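Local structure of Nop domain-containing protein (Archaeoglobus fulgidus, 1NT2) at the interface of chains A and B. The protein serves, as Nop5p, as a core protein of the archaeal box C/D sRNP that binds fibrillarin, and probably binds the guide RNA. Residues are numbered along the deposited sequence; one frame, centred on the assembly and turned at random. Chains: chain A/B, conserved hypothetical protein.

The interface of chains A and B. Residues chain A 119-120, 122-123, 126; chain B 112-113, 116.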
loop_
_atom_site.group_PDB
_atom_site.type_symbol
_atom_site.label_atom_id
_atom_site.label_comp_id
_atom_site.label_asym_id
_atom_site.label_seq_id
_atom_site.Cartn_x
_atom_site.Cartn_y
_atom_site.Cartn_z
ATOM N N GLU A 119 -6.751 -22.955 -6.167
ATOM C CA GLU A 119 -7.462 -22.642 -7.407
ATOM C C GLU A 119 -6.933 -21.347 -8.005
ATOM O O GLU A 119 -6.960 -21.146 -9.219
ATOM C CB GLU A 119 -8.964 -22.482 -7.134
ATOM C CG GLU A 119 -9.650 -23.698 -6.508
ATOM C CD GLU A 119 -11.132 -23.454 -6.229
ATOM O OE1 GLU A 119 -11.902 -23.302 -7.200
ATOM O OE2 GLU A 119 -11.533 -23.408 -5.042
ATOM N N LEU A 120 -6.454 -20.477 -7.124
ATOM C CA LEU A 120 -5.922 -19.168 -7.484
ATOM C C LEU A 120 -4.448 -19.260 -7.904
ATOM O O LEU A 120 -4.001 -18.522 -8.782
ATOM C CB LEU A 120 -6.082 -18.227 -6.280
ATOM C CG LEU A 120 -6.030 -16.702 -6.404
ATOM C CD1 LEU A 120 -7.187 -16.195 -7.252
ATOM C CD2 LEU A 120 -6.093 -16.106 -4.997
ATOM N N GLU A 122 -3.408 -21.490 -9.371
ATOM C CA GLU A 122 -3.579 -22.190 -10.630
ATOM C C GLU A 122 -3.704 -21.157 -11.737
ATOM O O GLU A 122 -3.041 -21.254 -12.761
ATOM C CB GLU A 122 -4.845 -23.042 -10.571
ATOM C CG GLU A 122 -5.282 -23.608 -11.909
ATOM C CD GLU A 122 -6.623 -24.312 -11.815
ATOM O OE1 GLU A 122 -6.715 -25.302 -11.051
ATOM O OE2 GLU A 122 -7.577 -23.872 -12.501
ATOM N N LEU A 123 -4.566 -20.167 -11.519
ATOM C CA LEU A 123 -4.776 -19.099 -12.489
ATOM C C LEU A 123 -3.441 -18.419 -12.736
ATOM O O LEU A 123 -3.168 -17.962 -13.839
ATOM C CB LEU A 123 -5.772 -18.075 -11.949
ATOM C CG LEU A 123 -6.218 -16.967 -12.898
ATOM C CD1 LEU A 123 -7.157 -17.557 -13.911
ATOM C CD2 LEU A 123 -6.927 -15.868 -12.139
ATOM N N ASP A 126 -1.547 -20.227 -14.931
ATOM C CA ASP A 126 -2.329 -20.194 -16.165
ATOM C C ASP A 126 -1.944 -18.957 -16.968
ATOM O O ASP A 126 -1.769 -19.019 -18.185
ATOM C CB ASP A 126 -3.822 -20.141 -15.839
ATOM C CG ASP A 126 -4.510 -21.488 -15.986
ATOM O OD1 ASP A 126 -3.921 -22.526 -15.602
ATOM O OD2 ASP A 126 -5.656 -21.498 -16.479
ATOM N N LYS B 112 -11.268 -17.571 -17.687
ATOM C CA LYS B 112 -10.830 -18.344 -16.527
ATOM C C LYS B 112 -10.695 -17.392 -15.355
ATOM O O LYS B 112 -10.829 -17.778 -14.195
ATOM C CB LYS B 112 -9.483 -19.035 -16.790
ATOM C CG LYS B 112 -9.568 -20.231 -17.732
ATOM C CD LYS B 112 -8.275 -21.031 -17.752
ATOM C CE LYS B 112 -8.353 -22.163 -18.767
ATOM N NZ LYS B 112 -7.114 -22.986 -18.818
ATOM N N PHE B 113 -10.435 -16.135 -15.681
ATOM C CA PHE B 113 -10.292 -15.094 -14.681
ATOM C C PHE B 113 -11.664 -14.915 -14.044
ATOM O O PHE B 113 -11.846 -15.174 -12.861
ATOM C CB PHE B 113 -9.825 -13.797 -15.358
ATOM C CG PHE B 113 -8.803 -13.030 -14.569
ATOM C CD1 PHE B 113 -9.182 -11.981 -13.744
ATOM C CD2 PHE B 113 -7.463 -13.361 -14.642
ATOM C CE1 PHE B 113 -8.233 -11.271 -13.003
ATOM C CE2 PHE B 113 -6.512 -12.657 -13.904
ATOM C CZ PHE B 113 -6.900 -11.611 -13.086
ATOM N N LYS B 116 -12.720 -17.491 -11.696
ATOM C CA LYS B 116 -11.881 -17.487 -10.493
ATOM C C LYS B 116 -12.245 -16.314 -9.584
ATOM O O LYS B 116 -12.174 -16.423 -8.366
ATOM C CB LYS B 116 -10.403 -17.422 -10.890
ATOM C CG LYS B 116 -9.420 -17.990 -9.866
ATOM C CD LYS B 116 -9.743 -19.440 -9.481
ATOM C CE LYS B 116 -9.859 -20.378 -10.692
ATOM N NZ LYS B 116 -8.553 -20.702 -11.306
#
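Helix 110-138 of chain A packs against the same helix of chain B. The patch is part of a two-fold symmetric coiled-coil contact that pairs two Nop5p copies. B:Lys116 is central. Its CG lies anti to the backbone N (chi1 -155°), and the chain bends at chi2, chi3 and chi4. Chi1 sets CG against A:Leu120 and A:Leu123. The bends carry CD and CE along A:Glu119 and bring the amine to its carbonyl. CG of B:Lys116 sits 3.9 Å from CD1 of A:Leu120, the side chains crossing obliquely. The amine NZ donates a hydrogen bond to the backbone carbonyl O of A:Glu119 at 2.7 Å. It comes from above the carbonyl plane, with a C=O...N angle of 144°. The same NZ forms a longer salt bridge to carboxylate OE2 of A:Glu122, at 3.5 Å. An alanine in place of B:Lys116 would remove both polar links and the packing of the methylenes beyond CB, and would probably loosen the dimer here. A:Leu123 points between B:Lys116 and B:Phe113. Its CD2 methyl lies over one face of the phenyl ring, off centre toward CD2 and CE2, 3.6 Å from CD2 of B:Phe113. Its CD1 methyl rests on the backbone of B:Lys112, 3.7 Å from the carbonyl O. B:Lys112 runs extended beyond CG and crosses A:Asp126 at about a right angle. Its NZ donates a hydrogen bond, also a salt bridge, to OD2 of A:Asp126 at 3.1 Å, from above the carboxylate plane.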